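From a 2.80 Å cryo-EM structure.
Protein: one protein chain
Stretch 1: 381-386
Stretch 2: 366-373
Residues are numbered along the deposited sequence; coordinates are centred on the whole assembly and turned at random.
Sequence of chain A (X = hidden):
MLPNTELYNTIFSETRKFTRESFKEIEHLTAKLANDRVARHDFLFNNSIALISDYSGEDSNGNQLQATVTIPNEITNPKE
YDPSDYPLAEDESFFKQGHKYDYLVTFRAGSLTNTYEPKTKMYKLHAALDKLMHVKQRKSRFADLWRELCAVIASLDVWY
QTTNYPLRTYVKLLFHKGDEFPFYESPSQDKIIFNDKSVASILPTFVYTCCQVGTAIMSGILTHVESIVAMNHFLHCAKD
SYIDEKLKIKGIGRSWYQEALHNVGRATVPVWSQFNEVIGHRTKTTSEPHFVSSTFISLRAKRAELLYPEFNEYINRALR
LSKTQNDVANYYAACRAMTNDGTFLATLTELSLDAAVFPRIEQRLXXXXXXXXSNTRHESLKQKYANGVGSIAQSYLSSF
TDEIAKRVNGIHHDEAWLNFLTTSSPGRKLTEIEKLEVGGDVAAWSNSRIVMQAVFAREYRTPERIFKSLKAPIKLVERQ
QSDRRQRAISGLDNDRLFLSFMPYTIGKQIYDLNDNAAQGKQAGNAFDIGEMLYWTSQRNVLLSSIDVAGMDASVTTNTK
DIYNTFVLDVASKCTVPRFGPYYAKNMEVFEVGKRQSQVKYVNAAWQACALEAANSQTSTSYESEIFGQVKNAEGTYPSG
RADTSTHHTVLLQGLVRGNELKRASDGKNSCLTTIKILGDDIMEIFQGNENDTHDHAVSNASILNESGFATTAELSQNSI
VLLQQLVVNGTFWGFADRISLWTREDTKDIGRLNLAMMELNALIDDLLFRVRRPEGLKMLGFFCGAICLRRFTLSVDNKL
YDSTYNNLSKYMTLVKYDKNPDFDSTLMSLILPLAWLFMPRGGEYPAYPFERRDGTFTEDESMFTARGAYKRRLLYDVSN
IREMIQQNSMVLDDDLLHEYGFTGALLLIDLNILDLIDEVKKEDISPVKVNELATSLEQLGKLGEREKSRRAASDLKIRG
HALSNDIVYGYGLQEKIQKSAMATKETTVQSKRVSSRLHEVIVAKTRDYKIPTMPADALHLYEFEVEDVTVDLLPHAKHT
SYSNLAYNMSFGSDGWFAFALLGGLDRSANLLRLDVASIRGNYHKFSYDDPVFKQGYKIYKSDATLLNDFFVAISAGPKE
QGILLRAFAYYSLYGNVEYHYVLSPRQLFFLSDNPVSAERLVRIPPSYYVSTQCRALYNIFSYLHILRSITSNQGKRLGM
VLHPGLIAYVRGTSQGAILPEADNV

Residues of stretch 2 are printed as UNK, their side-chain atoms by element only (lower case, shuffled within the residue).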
# COMPACT_ATOMS: atom_id res chain seq x y z
N LEU A 381 -16.91 7.68 -22.26
CA LEU A 381 -16.09 6.67 -22.89
C LEU A 381 -14.88 7.23 -23.61
O LEU A 381 -13.90 6.52 -23.80
CB LEU A 381 -16.92 5.84 -23.87
CG LEU A 381 -17.91 4.84 -23.30
CD1 LEU A 381 -18.83 4.36 -24.36
CD2 LEU A 381 -17.16 3.66 -22.79
N LYS A 382 -14.92 8.51 -24.00
CA LYS A 382 -13.85 9.14 -24.74
C LYS A 382 -13.91 10.64 -24.47
O LYS A 382 -14.99 11.23 -24.51
CB LYS A 382 -13.97 8.86 -26.23
CG LYS A 382 -12.80 9.29 -27.06
CD LYS A 382 -13.07 8.98 -28.51
CE LYS A 382 -13.11 7.49 -28.74
NZ LYS A 382 -11.77 6.87 -28.54
N GLN A 383 -12.76 11.24 -24.22
CA GLN A 383 -12.74 12.63 -23.79
C GLN A 383 -11.38 13.25 -24.11
O GLN A 383 -10.39 12.56 -24.30
CB GLN A 383 -13.08 12.73 -22.30
CG GLN A 383 -12.24 11.82 -21.46
CD GLN A 383 -12.69 11.79 -20.03
OE1 GLN A 383 -13.64 12.48 -19.66
NE2 GLN A 383 -12.02 11.01 -19.21
N LYS A 384 -11.37 14.58 -24.16
CA LYS A 384 -10.22 15.33 -24.65
C LYS A 384 -10.27 16.72 -24.04
O LYS A 384 -11.35 17.27 -23.81
CB LYS A 384 -10.25 15.39 -26.18
CG LYS A 384 -8.99 15.92 -26.84
CD LYS A 384 -9.13 15.85 -28.34
CE LYS A 384 -7.81 16.15 -29.03
NZ LYS A 384 -7.37 17.55 -28.83
N TYR A 385 -9.10 17.28 -23.77
CA TYR A 385 -9.01 18.59 -23.13
C TYR A 385 -8.99 19.71 -24.16
O TYR A 385 -8.35 19.60 -25.21
CB TYR A 385 -7.78 18.69 -22.24
CG TYR A 385 -7.97 18.00 -20.91
CD1 TYR A 385 -8.59 18.66 -19.86
CD2 TYR A 385 -7.58 16.69 -20.73
CE1 TYR A 385 -8.79 18.04 -18.66
CE2 TYR A 385 -7.76 16.07 -19.52
CZ TYR A 385 -8.37 16.75 -18.50
OH TYR A 385 -8.57 16.12 -17.30
N ALA A 386 -9.70 20.80 -23.84
CA ALA A 386 -9.68 21.97 -24.70
C ALA A 386 -8.36 22.72 -24.55
O ALA A 386 -7.61 22.87 -25.52
CB ALA A 386 -10.87 22.88 -24.38
N UNK A 366 -9.48 22.54 -10.83
CA UNK A 366 -9.17 21.82 -12.06
C UNK A 366 -10.49 21.52 -12.77
O UNK A 366 -11.43 21.03 -12.16
c UNK A 366 -8.16 19.72 -13.00
c UNK A 366 -7.07 20.87 -11.10
c UNK A 366 -8.39 20.53 -11.75
N UNK A 367 -10.56 21.86 -14.05
CA UNK A 367 -11.78 21.68 -14.82
C UNK A 367 -11.77 20.34 -15.54
O UNK A 367 -10.92 19.48 -15.29
o UNK A 367 -10.82 22.97 -16.61
c UNK A 367 -11.98 22.85 -15.78
c UNK A 367 -12.19 24.12 -15.00
N UNK A 368 -12.72 20.14 -16.45
CA UNK A 368 -13.00 18.84 -17.04
C UNK A 368 -12.59 18.77 -18.50
O UNK A 368 -12.48 19.80 -19.18
n UNK A 368 -16.73 17.86 -18.72
n UNK A 368 -18.44 16.41 -18.25
n UNK A 368 -18.66 18.62 -17.72
c UNK A 368 -14.50 18.54 -16.89
c UNK A 368 -17.95 17.64 -18.23
c UNK A 368 -15.47 19.55 -17.44
c UNK A 368 -16.07 19.17 -18.76
N UNK A 369 -12.32 17.58 -19.02
CA UNK A 369 -12.18 17.42 -20.46
C UNK A 369 -13.53 17.37 -21.15
O UNK A 369 -14.53 16.95 -20.57
c UNK A 369 -11.46 16.07 -20.59
c UNK A 369 -11.88 15.33 -19.41
c UNK A 369 -12.01 16.33 -18.31
N UNK A 370 -13.55 17.83 -22.39
CA UNK A 370 -14.77 17.73 -23.19
C UNK A 370 -15.05 16.27 -23.54
O UNK A 370 -14.19 15.58 -24.07
c UNK A 370 -14.64 18.57 -24.45
N UNK A 371 -16.25 15.82 -23.22
CA UNK A 371 -16.64 14.43 -23.43
C UNK A 371 -17.03 14.26 -24.89
O UNK A 371 -17.95 14.91 -25.36
c UNK A 371 -17.34 14.05 -21.08
c UNK A 371 -17.80 14.04 -22.50
c UNK A 371 -18.34 12.68 -22.86
N UNK A 372 -16.32 13.38 -25.59
CA UNK A 372 -16.55 13.19 -27.02
C UNK A 372 -17.48 12.03 -27.32
O UNK A 372 -18.32 12.13 -28.23
c UNK A 372 -14.21 14.11 -27.72
c UNK A 372 -14.75 15.30 -28.47
c UNK A 372 -12.91 13.64 -28.33
c UNK A 372 -15.21 12.96 -27.73
N UNK A 373 -17.34 10.92 -26.61
CA UNK A 373 -18.20 9.75 -26.77
C UNK A 373 -18.73 9.36 -25.40
O UNK A 373 -18.03 9.49 -24.40
s UNK A 373 -17.41 5.99 -28.42
c UNK A 373 -18.28 7.42 -27.78
c UNK A 373 -17.43 8.59 -27.40
c UNK A 373 -16.93 6.60 -30.03

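Position 366 carries three side-chain carbons, one bonded to the backbone CA and bearing the other two. A fork at the first carbon with no heteroatom is valine, Val-366. It makes no contact with stretch 1 and is buried, a setting that suits a compact apolar side chain.

At 367 the first side-chain carbon bears one oxygen and one carbon, which identifies Thr-367. Its CA-to-CB bond points sideways to stretch 1, and the side chain stays 5.7 Å or more from it; a small polar side chain is at ease at such a partly exposed loop position. The approach is made by the backbone, with O 4.2 Å from CE1 of Tyr-385, at the edge of the ring and near its plane.

Position 368 has three carbons in a row, a nitrogen, and a carbon carrying two more nitrogens: a guanidinium group, hence Arg-368. The CA-to-CB bond points away from stretch 1, and the side chain comes no nearer to it than 6.0 Å. Its NE makes a weak hydrogen bond to O of the residue at 369 (3.0 Å), and NH1 is bonded elsewhere in the structure.

Three carbons at 369 close a ring onto the backbone N, which only proline does. Pro-369 lies against Tyr-385: its CB sits 3.6 Å from the centroid of the aromatic ring, almost on the ring normal, a CH-pi contact, while CD is 3.7 Å from CZ of Tyr-385. A compact aliphatic ring, held in place by its closure onto N, suits packing on an aromatic face, and the absence of an N-H costs nothing in pairing, since no hydrogen bond to stretch 1 is made from this position. CG also comes within 3.4 Å of OE1 of Gln-383.

A single carbon at 370 means Ala-370. Its backbone works in both directions: N gives a weak hydrogen bond to O of Lys-384 (2.7 Å), and O accepts one from N of Lys-384 (3.0 Å). The small methyl shares a face of the sheet with the side chain of Lys-384, and is at ease at an exposed strand position where the backbone does the bonding.

Position 371 again shows one carbon bearing two others, Val-371. Beta-branching favours extended chain, and its side chain lies on the same face as that of Gln-383, in a non-hydrogen-bonded pair with CA atoms 4.3 Å apart.

Four carbons forked at the second make 372 leucine. Leu-372 CB points toward stretch 1, and CD1 reaches 3.8 Å from CB of Lys-384, so an apolar tip covers the aliphatic base of an exposed lysine.

At 373 two carbons, a sulfur and a terminal carbon form an unbranched chain: Met-373. Its CB is 3.7 Å from CB of Lys-382, and CG lies 4.4 Å from CB of Leu-381; a slender, flexible thioether chain can lie along such aliphatic surfaces.

The contact is an antiparallel backbone ladder interrupted by a beta bulge. There, O of Lys-382 accepts from both N of Leu-372 (2.7 Å) and N of Met-373 (3.2 Å), while O of Met-373 accepts from N of Leu-381 (3.0 Å) and N of Lys-382 (3.3 Å). Main-chain bonds thus set the register, and the proline–tyrosine packing extends the contact beyond the strands.

Stretch 2 366-373: VTRPAVLM
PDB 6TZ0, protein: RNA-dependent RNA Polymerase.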